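SidF, inhibitor of growth family, member 3 (Legionella pneumophila subsp. pneumophila, PDB 4FYF) probably acts as a phosphoinositide phosphatase, removing phosphate groups from phosphatidylinositol phosphates. Local coordinates at residues E7-Y12 and Q309-T314; I202-C207 and S245-I250; S268-R273 and A641-S646. The protein carries 1 engineered substitution. All coordinates share one frame; numbering follows the deposited sequence.

The three contacts run from the partly buried contact 1 inward to contacts 2 and 3, which are buried near the centre of the chain. Between centres, contacts 1 and 2 are about 14 Å apart, contacts 2 and 3 about 11 Å, and contacts 1 and 3 about 21 Å, without touching. Along the sequence contact 1 brackets contact 2, contact 3 begins after contact 2 has closed, and the segments of contacts 1 and 3 alternate. Contact 2 pairs two inner strands of the six-stranded sheet. The R248 to D311 salt bridge ties it to contact 1, and the A247 to S268 backbone link to strand 260-268, one of the sheet's two outermost. Contact 3 joins this sheet to the four-stranded one at the strand leading to the phosphate.

Contact 1: E7-Y12 and Q309-T314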
loop_
_atom_site.group_PDB
_atom_site.type_symbol
_atom_site.label_atom_id
_atom_site.label_comp_id
_atom_site.label_asym_id
_atom_site.label_seq_id
_atom_site.Cartn_x
_atom_site.Cartn_y
_atom_site.Cartn_z
ATOM N N GLU A 7 20.409 4.859 2.170
ATOM C CA GLU A 7 20.471 6.209 1.631
ATOM C C GLU A 7 19.160 6.964 1.953
ATOM O O GLU A 7 18.096 6.388 2.108
ATOM C CB GLU A 7 20.736 6.149 0.136
ATOM C CG GLU A 7 21.051 7.461 -0.555
ATOM C CD GLU A 7 22.280 8.129 0.004
ATOM O OE1 GLU A 7 22.102 8.838 1.022
ATOM O OE2 GLU A 7 23.396 7.954 -0.573
ATOM N N ASN A 8 19.277 8.258 2.121
ATOM C CA ASN A 8 18.167 9.121 2.315
ATOM C C ASN A 8 17.202 9.058 1.105
ATOM O O ASN A 8 17.623 9.082 -0.056
ATOM C CB ASN A 8 18.712 10.529 2.461
ATOM C CG ASN A 8 17.637 11.570 2.339
ATOM O OD1 ASN A 8 16.965 11.907 3.312
ATOM N ND2 ASN A 8 17.465 12.081 1.159
ATOM N N ILE A 9 15.906 9.019 1.376
ATOM C CA ILE A 9 14.979 8.669 0.339
ATOM C C ILE A 9 14.891 9.755 -0.739
ATOM O O ILE A 9 14.755 9.472 -1.935
ATOM C CB ILE A 9 13.626 8.307 0.931
ATOM C CG1 ILE A 9 13.011 7.214 0.061
ATOM C CG2 ILE A 9 12.741 9.541 1.140
ATOM C CD1 ILE A 9 11.907 7.732 -0.786
ATOM N N GLU A 10 14.994 11.001 -0.314
ATOM C CA GLU A 10 14.984 12.062 -1.255
ATOM C C GLU A 10 16.178 11.930 -2.229
ATOM O O GLU A 10 15.991 11.961 -3.463
ATOM C CB GLU A 10 14.999 13.368 -0.521
ATOM C CG GLU A 10 15.009 14.566 -1.418
ATOM C CD GLU A 10 15.063 15.848 -0.615
ATOM O OE1 GLU A 10 15.015 16.910 -1.270
ATOM O OE2 GLU A 10 15.164 15.792 0.657
ATOM N N THR A 11 17.387 11.730 -1.713
ATOM C CA THR A 11 18.487 11.604 -2.623
ATOM C C THR A 11 18.291 10.381 -3.545
ATOM O O THR A 11 18.496 10.484 -4.753
ATOM C CB THR A 11 19.913 11.761 -1.972
ATOM O OG1 THR A 11 20.658 10.542 -2.075
ATOM C CG2 THR A 11 19.880 12.293 -0.511
ATOM N N TYR A 12 17.840 9.258 -3.002
ATOM C CA TYR A 12 17.574 8.079 -3.844
ATOM C C TYR A 12 16.538 8.318 -4.979
ATOM O O TYR A 12 16.766 7.896 -6.117
ATOM C CB TYR A 12 17.212 6.867 -3.008
ATOM C CG TYR A 12 16.911 5.580 -3.777
ATOM C CD1 TYR A 12 17.845 5.001 -4.648
ATOM C CD2 TYR A 12 15.717 4.904 -3.581
ATOM C CE1 TYR A 12 17.570 3.793 -5.317
ATOM C CE2 TYR A 12 15.432 3.715 -4.242
ATOM C CZ TYR A 12 16.357 3.157 -5.096
ATOM O OH TYR A 12 16.051 1.978 -5.733
ATOM N N GLN A 309 11.366 5.839 8.643
ATOM C CA GLN A 309 11.685 7.011 9.477
ATOM C C GLN A 309 13.108 7.404 9.270
ATOM O O GLN A 309 13.387 8.602 9.069
ATOM C CB GLN A 309 11.469 6.794 10.984
ATOM C CG GLN A 309 10.014 6.748 11.364
ATOM C CD GLN A 309 9.752 7.192 12.793
ATOM O OE1 GLN A 309 10.672 7.510 13.548
ATOM N NE2 GLN A 309 8.477 7.178 13.173
ATOM N N ILE A 310 13.994 6.405 9.314
ATOM C CA ILE A 310 15.392 6.668 9.071
ATOM C C ILE A 310 15.652 7.240 7.677
ATOM O O ILE A 310 16.395 8.211 7.534
ATOM C CB ILE A 310 16.370 5.511 9.456
ATOM C CG1 ILE A 310 16.664 5.558 10.963
ATOM C CG2 ILE A 310 17.751 5.735 8.819
ATOM C CD1 ILE A 310 15.625 4.926 11.850
ATOM N N ASP A 311 15.028 6.696 6.650
ATOM C CA ASP A 311 15.416 7.208 5.364
ATOM C C ASP A 311 14.739 8.555 5.060
ATOM O O ASP A 311 15.155 9.267 4.163
ATOM C CB ASP A 311 15.360 6.132 4.244
ATOM C CG ASP A 311 13.934 5.782 3.806
ATOM O OD1 ASP A 311 13.091 6.715 3.762
ATOM O OD2 ASP A 311 13.669 4.591 3.462
ATOM N N ARG A 312 13.746 8.922 5.857
ATOM C CA ARG A 312 13.187 10.281 5.806
ATOM C C ARG A 312 14.023 11.340 6.505
ATOM O O ARG A 312 13.655 12.507 6.520
ATOM C CB ARG A 312 11.742 10.305 6.285
ATOM C CG ARG A 312 10.817 9.800 5.200
ATOM C CD ARG A 312 9.497 9.307 5.734
ATOM N NE ARG A 312 8.668 10.329 6.391
ATOM C CZ ARG A 312 8.111 11.354 5.742
ATOM N NH1 ARG A 312 8.307 11.505 4.425
ATOM N NH2 ARG A 312 7.387 12.235 6.395
ATOM N N MET A 313 15.173 10.948 7.037
ATOM C CA MET A 313 16.052 11.880 7.709
ATOM C C MET A 313 17.355 12.190 6.972
ATOM O O MET A 313 18.087 11.290 6.539
ATOM C CB MET A 313 16.357 11.330 9.083
ATOM C CG MET A 313 15.115 11.353 9.956
ATOM S SD MET A 313 15.434 10.942 11.668
ATOM C CE MET A 313 16.191 9.361 11.574
ATOM N N THR A 314 17.674 13.473 6.849
ATOM C CA THR A 314 18.931 13.847 6.185
ATOM C C THR A 314 20.054 13.580 7.155
ATOM O O THR A 314 19.815 13.424 8.359
ATOM C CB THR A 314 18.927 15.328 5.811
ATOM O OG1 THR A 314 18.919 16.103 7.024
ATOM C CG2 THR A 314 17.630 15.661 4.982
#
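I9 and D311 supply the backbone hydrogen bond of this contact: I9 N donates to D311 O at 2.9 Å with a nearly straight N-H...O angle of 167°, the donor tilted away from the carbonyl plane. The same oxygen lies 3.5 Å from N8 CA in a CA-H...O contact, so one carbonyl meets both the residue at the N-cap position of helix 9-16 and the first residue of its opening turn.

Packing adds to this bond. The first torsion of D311 (chi1 74°) places CG between the backbone N and the carbonyl carbon, and the carboxylate is brought over the branch point of I9, with OD1 3.3 Å from I9 CB. The two side chains cross obliquely. D311 CB rests 3.5 Å from E7 O, while I9 CG2 approaches the aliphatic part of R312, 4.5 Å from its CG.

The charged groups have their strongest partners outside the pair. D311 OD1 forms a salt bridge with R248, and the R312 guanidinium bridges D265 and D639.

Bonds within each segment support the local backbone. N8 N donates to E7 OE1 at 3.1 Å, using the lone pair that faces away from the other carboxylate oxygen. N8 O receives Y12 N at 3.0 Å in the opening turn of helix 9-16, and M313 N bonds I310 O where helix 284-311 runs out. T314 then caps the next helix, 315-320, through its side chain. The arrangement is a meeting of helix termini, the carbonyl end of one helix receiving an N-H from the first turn of another.

Contact 2: I202-C207 and S245-I250; sequences IMYIPC and SMARMI. With HG (mercury (II) ion), chain C.
Residues M203 to P206 pair antiparallel with I250 to A247, the short strand axes approaching to 4.2 Å with 155° between their directions. M203 and I250 form one hydrogen-bonded pair, M203 N to I250 O at 2.9 Å and I250 N to M203 O at 3.2 Å. I205 and R248 form the other, with I205 N to R248 O at 3.0 Å and the return bond from R248 N to I205 O. On the face carrying M203, I205, R248 and I250, M203 CG lies 3.9 Å from I250 CB, the two side chains running side by side. R248 bends away at chi2 (83°) to form a salt bridge with D265.

The other face bears Y204 and M249, also side by side: M249 SD is 3.6 Å from Y204 CE1, an oblique Met-aromatic contact, and helix 652-668 packs over both. Y204 OH bonds Q654 of that helix.

Past the strand, C207 SG binds a mercury ion at 2.8 Å, and M246 packs against both the sulfur and the ion, its CG 3.6 Å from C207 SG. This is a regular antiparallel pairing of inner strands, 199-206 and 247-254, within the six-stranded mixed sheet.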
loop_
_atom_site.group_PDB
_atom_site.type_symbol
_atom_site.label_atom_id
_atom_site.label_comp_id
_atom_site.label_asym_id
_atom_site.label_seq_id
_atom_site.Cartn_x
_atom_site.Cartn_y
_atom_site.Cartn_z
ATOM N N ILE A 202 5.341 9.453 -10.089
ATOM C CA ILE A 202 4.916 8.481 -9.102
ATOM C C ILE A 202 5.781 7.214 -9.242
ATOM O O ILE A 202 5.932 6.680 -10.357
ATOM C CB ILE A 202 3.483 7.998 -9.358
ATOM C CG1 ILE A 202 2.502 9.159 -9.450
ATOM C CG2 ILE A 202 3.023 7.065 -8.237
ATOM C CD1 ILE A 202 1.138 8.735 -9.871
ATOM N N MET A 203 6.323 6.733 -8.122
ATOM C CA MET A 203 7.103 5.498 -8.113
ATOM C C MET A 203 6.679 4.499 -7.023
ATOM O O MET A 203 6.185 4.893 -5.969
ATOM C CB MET A 203 8.614 5.743 -8.045
ATOM C CG MET A 203 9.086 6.647 -6.943
ATOM S SD MET A 203 10.864 6.881 -7.063
ATOM C CE MET A 203 10.992 8.040 -8.394
ATOM N N TYR A 204 6.768 3.218 -7.373
ATOM C CA TYR A 204 6.675 2.120 -6.442
ATOM C C TYR A 204 8.087 1.556 -6.285
ATOM O O TYR A 204 8.714 1.125 -7.267
ATOM C CB TYR A 204 5.700 1.026 -6.924
ATOM C CG TYR A 204 4.196 1.378 -6.854
ATOM C CD1 TYR A 204 3.746 2.646 -6.507
ATOM C CD2 TYR A 204 3.218 0.423 -7.168
ATOM C CE1 TYR A 204 2.394 2.947 -6.453
ATOM C CE2 TYR A 204 1.847 0.728 -7.133
ATOM C CZ TYR A 204 1.446 1.987 -6.762
ATOM O OH TYR A 204 0.113 2.299 -6.764
ATOM N N ILE A 205 8.600 1.623 -5.053
ATOM C CA ILE A 205 9.874 1.022 -4.700
ATOM C C ILE A 205 9.558 -0.081 -3.743
ATOM O O ILE A 205 8.916 0.145 -2.761
ATOM C CB ILE A 205 10.810 2.039 -4.053
ATOM C CG1 ILE A 205 10.875 3.362 -4.882
ATOM C CG2 ILE A 205 12.180 1.404 -3.785
ATOM C CD1 ILE A 205 11.428 4.567 -4.104
ATOM N N PRO A 206 9.976 -1.294 -4.087
ATOM C CA PRO A 206 9.674 -2.470 -3.268
ATOM C C PRO A 206 10.359 -2.403 -1.913
ATOM O O PRO A 206 11.507 -1.974 -1.819
ATOM C CB PRO A 206 10.252 -3.622 -4.093
ATOM C CG PRO A 206 11.365 -3.001 -4.865
ATOM C CD PRO A 206 10.913 -1.603 -5.181
ATOM N N CYS A 207 9.650 -2.827 -0.876
ATOM C CA CYS A 207 10.227 -2.952 0.451
ATOM C C CYS A 207 10.083 -4.405 0.869
ATOM O O CYS A 207 9.031 -4.999 0.709
ATOM C CB CYS A 207 9.506 -2.039 1.443
ATOM S SG CYS A 207 7.750 -1.791 1.089
ATOM N N SER A 245 3.137 -7.922 -1.963
ATOM C CA SER A 245 2.621 -6.785 -2.700
ATOM C C SER A 245 2.702 -5.470 -1.866
ATOM O O SER A 245 1.709 -4.776 -1.744
ATOM C CB SER A 245 1.187 -7.101 -3.152
ATOM O OG SER A 245 0.731 -6.228 -4.179
ATOM N N MET A 246 3.872 -5.182 -1.281
ATOM C CA MET A 246 4.162 -3.946 -0.536
ATOM C C MET A 246 5.290 -3.156 -1.206
ATOM O O MET A 246 6.313 -3.736 -1.565
ATOM C CB MET A 246 4.536 -4.214 0.938
ATOM C CG MET A 246 4.448 -2.957 1.865
ATOM S SD MET A 246 4.297 -3.363 3.595
ATOM C CE MET A 246 4.759 -1.893 4.543
ATOM N N ALA A 247 5.077 -1.843 -1.369
ATOM C CA ALA A 247 6.023 -0.945 -1.989
ATOM C C ALA A 247 5.940 0.424 -1.334
ATOM O O ALA A 247 4.836 0.839 -0.903
ATOM C CB ALA A 247 5.690 -0.820 -3.472
ATOM N N ARG A 248 7.057 1.118 -1.272
ATOM C CA ARG A 248 7.037 2.488 -0.850
ATOM C C ARG A 248 6.472 3.301 -2.000
ATOM O O ARG A 248 6.893 3.148 -3.128
ATOM C CB ARG A 248 8.452 2.928 -0.507
ATOM C CG ARG A 248 8.551 4.335 0.014
ATOM C CD ARG A 248 8.254 4.414 1.491
ATOM N NE ARG A 248 8.702 5.697 1.989
ATOM C CZ ARG A 248 9.931 5.927 2.414
ATOM N NH1 ARG A 248 10.810 4.952 2.420
ATOM N NH2 ARG A 248 10.271 7.124 2.838
ATOM N N MET A 249 5.513 4.166 -1.717
ATOM C CA MET A 249 4.926 4.981 -2.762
ATOM C C MET A 249 5.301 6.443 -2.594
ATOM O O MET A 249 4.901 7.080 -1.641
ATOM C CB MET A 249 3.413 4.834 -2.728
ATOM C CG MET A 249 2.680 5.665 -3.757
ATOM S SD MET A 249 0.990 5.111 -3.998
ATOM C CE MET A 249 0.140 5.988 -2.705
ATOM N N ILE A 250 6.035 6.969 -3.559
ATOM C CA ILE A 250 6.467 8.335 -3.565
ATOM C C ILE A 250 5.894 9.081 -4.790
ATOM O O ILE A 250 5.952 8.576 -5.900
ATOM C CB ILE A 250 7.989 8.438 -3.700
ATOM C CG1 ILE A 250 8.745 7.572 -2.680
ATOM C CG2 ILE A 250 8.382 9.883 -3.566
ATOM C CD1 ILE A 250 8.452 7.945 -1.213
HETATM HG HG HG C . 7.567 -3.757 3.086
#

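Contact 3: S268-R273 and A641-S646. Engineered in segment 641-646: S646 (natural residue Cys). With PO4 (phosphate ion), chain B.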
loop_
_atom_site.group_PDB
_atom_site.type_symbol
_atom_site.label_atom_id
_atom_site.label_comp_id
_atom_site.label_asym_id
_atom_site.label_seq_id
_atom_site.Cartn_x
_atom_site.Cartn_y
_atom_site.Cartn_z
ATOM N N SER A 268 1.970 1.409 -0.659
ATOM C CA SER A 268 0.978 0.565 -1.342
ATOM C C SER A 268 1.028 -0.779 -0.652
ATOM O O SER A 268 2.103 -1.385 -0.560
ATOM C CB SER A 268 1.366 0.347 -2.802
ATOM O OG SER A 268 0.286 0.042 -3.624
ATOM N N GLY A 269 -0.098 -1.237 -0.123
ATOM C CA GLY A 269 -0.106 -2.479 0.624
ATOM C C GLY A 269 0.362 -2.298 2.075
ATOM O O GLY A 269 0.339 -1.171 2.594
ATOM N N PRO A 270 0.813 -3.402 2.731
ATOM C CA PRO A 270 0.916 -4.717 2.072
ATOM C C PRO A 270 -0.463 -5.332 1.758
ATOM O O PRO A 270 -1.497 -4.793 2.195
ATOM C CB PRO A 270 1.620 -5.560 3.120
ATOM C CG PRO A 270 1.099 -5.002 4.405
ATOM C CD PRO A 270 1.032 -3.512 4.182
ATOM N N GLY A 271 -0.457 -6.445 1.015
ATOM C CA GLY A 271 -1.693 -7.244 0.795
ATOM C C GLY A 271 -2.249 -7.819 2.099
ATOM O O GLY A 271 -1.819 -7.397 3.185
ATOM N N ALA A 272 -3.186 -8.762 2.023
ATOM C CA ALA A 272 -3.507 -9.589 3.226
ATOM C C ALA A 272 -2.230 -9.993 3.953
ATOM O O ALA A 272 -1.270 -10.482 3.375
ATOM C CB ALA A 272 -4.353 -10.823 2.897
ATOM N N ARG A 273 -2.232 -9.777 5.243
ATOM C CA ARG A 273 -1.023 -9.834 6.041
ATOM C C ARG A 273 -0.841 -11.275 6.540
ATOM O O ARG A 273 0.033 -11.557 7.361
ATOM C CB ARG A 273 -1.232 -8.861 7.207
ATOM C CG ARG A 273 -0.044 -8.099 7.734
ATOM C CD ARG A 273 -0.515 -6.896 8.527
ATOM N NE ARG A 273 -0.978 -5.819 7.640
ATOM C CZ ARG A 273 -0.888 -4.524 7.924
ATOM N NH1 ARG A 273 -0.321 -4.092 9.078
ATOM N NH2 ARG A 273 -1.345 -3.647 7.049
ATOM N N ALA A 641 2.788 6.527 9.095
ATOM C CA ALA A 641 2.973 5.763 7.885
ATOM C C ALA A 641 1.601 5.176 7.475
ATOM O O ALA A 641 1.007 4.394 8.207
ATOM C CB ALA A 641 3.990 4.664 8.117
ATOM N N ASN A 642 1.072 5.569 6.325
ATOM C CA ASN A 642 -0.217 4.996 5.846
ATOM C C ASN A 642 -0.034 3.705 4.986
ATOM O O ASN A 642 0.524 3.755 3.879
ATOM C CB ASN A 642 -1.015 6.070 5.092
ATOM C CG ASN A 642 -2.236 5.520 4.299
ATOM O OD1 ASN A 642 -2.240 5.620 3.085
ATOM N ND2 ASN A 642 -3.266 4.971 4.986
ATOM N N THR A 643 -0.451 2.568 5.535
ATOM C CA THR A 643 -0.514 1.309 4.801
ATOM C C THR A 643 -1.961 1.182 4.314
ATOM O O THR A 643 -2.887 1.671 4.948
ATOM C CB THR A 643 -0.170 0.086 5.702
ATOM O OG1 THR A 643 -0.964 0.133 6.903
ATOM C CG2 THR A 643 1.259 0.113 6.108
ATOM N N LYS A 644 -2.148 0.620 3.131
ATOM C CA LYS A 644 -3.485 0.472 2.582
ATOM C C LYS A 644 -3.616 -0.828 1.812
ATOM O O LYS A 644 -2.689 -1.257 1.143
ATOM C CB LYS A 644 -3.836 1.662 1.699
ATOM C CG LYS A 644 -2.657 2.241 0.954
ATOM C CD LYS A 644 -3.029 3.529 0.256
ATOM C CE LYS A 644 -1.794 4.306 -0.140
ATOM N NZ LYS A 644 -0.903 4.533 1.020
ATOM N N GLY A 645 -4.764 -1.474 1.912
ATOM C CA GLY A 645 -4.876 -2.768 1.285
ATOM C C GLY A 645 -6.211 -3.389 0.963
ATOM O O GLY A 645 -7.240 -3.082 1.544
ATOM N N SER A 646 -6.136 -4.327 0.035
ATOM C CA SER A 646 -7.176 -5.288 -0.253
ATOM C C SER A 646 -6.494 -6.637 -0.073
ATOM O O SER A 646 -5.452 -6.710 0.560
ATOM C CB SER A 646 -7.724 -5.107 -1.660
ATOM O OG SER A 646 -6.744 -4.578 -2.518
HETATM P P PO4 B . -8.282 -7.027 -4.354
HETATM O O1 PO4 B . -9.224 -5.911 -4.444
HETATM O O2 PO4 B . -8.502 -7.800 -3.107
HETATM O O3 PO4 B . -8.385 -8.037 -5.410
HETATM O O4 PO4 B . -6.885 -6.512 -4.441
#
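A cis peptide joins G269 to P270, and this kinked backbone sits directly against T643: G269 O lies 3.4 Å from T643 CB, and P270 CD is 4.1 Å from that same carbon, the proline and threonine crossing at a slant. G269, at a positive phi of 82°, forms a single antiparallel bridge with K644. K644 N donates to G269 O at 3.1 Å from well above the carbonyl plane, while the reverse bond, G269 N to K644 O, is weak because its N-H...O angle is only 117°.

Strand 641-645 leads straight into the phosphate site. S646, engineered from the natural cysteine, and R652 stand at the two ends of a CX5R sequence, the P-loop signature of cysteine-dependent phosphatases. S646 OG donates to phosphate O4 at 2.7 Å, and K647 N, D651 N and R652 NE hold the same ion, which probably came from the crystallisation liquor.

At the far end of segment 268-273, R273 turns the edge of its guanidinium toward T643, NH2 3.8 Å from OG1 and in plane with it; E356 OE1 bonds both side chains, through R273 NH1 and T643 OG1. The K644 ammonium is gripped by N642 OD1 at 2.7 Å, F267 O and S266 OG, which anchors the strand to the end of strand 260-268.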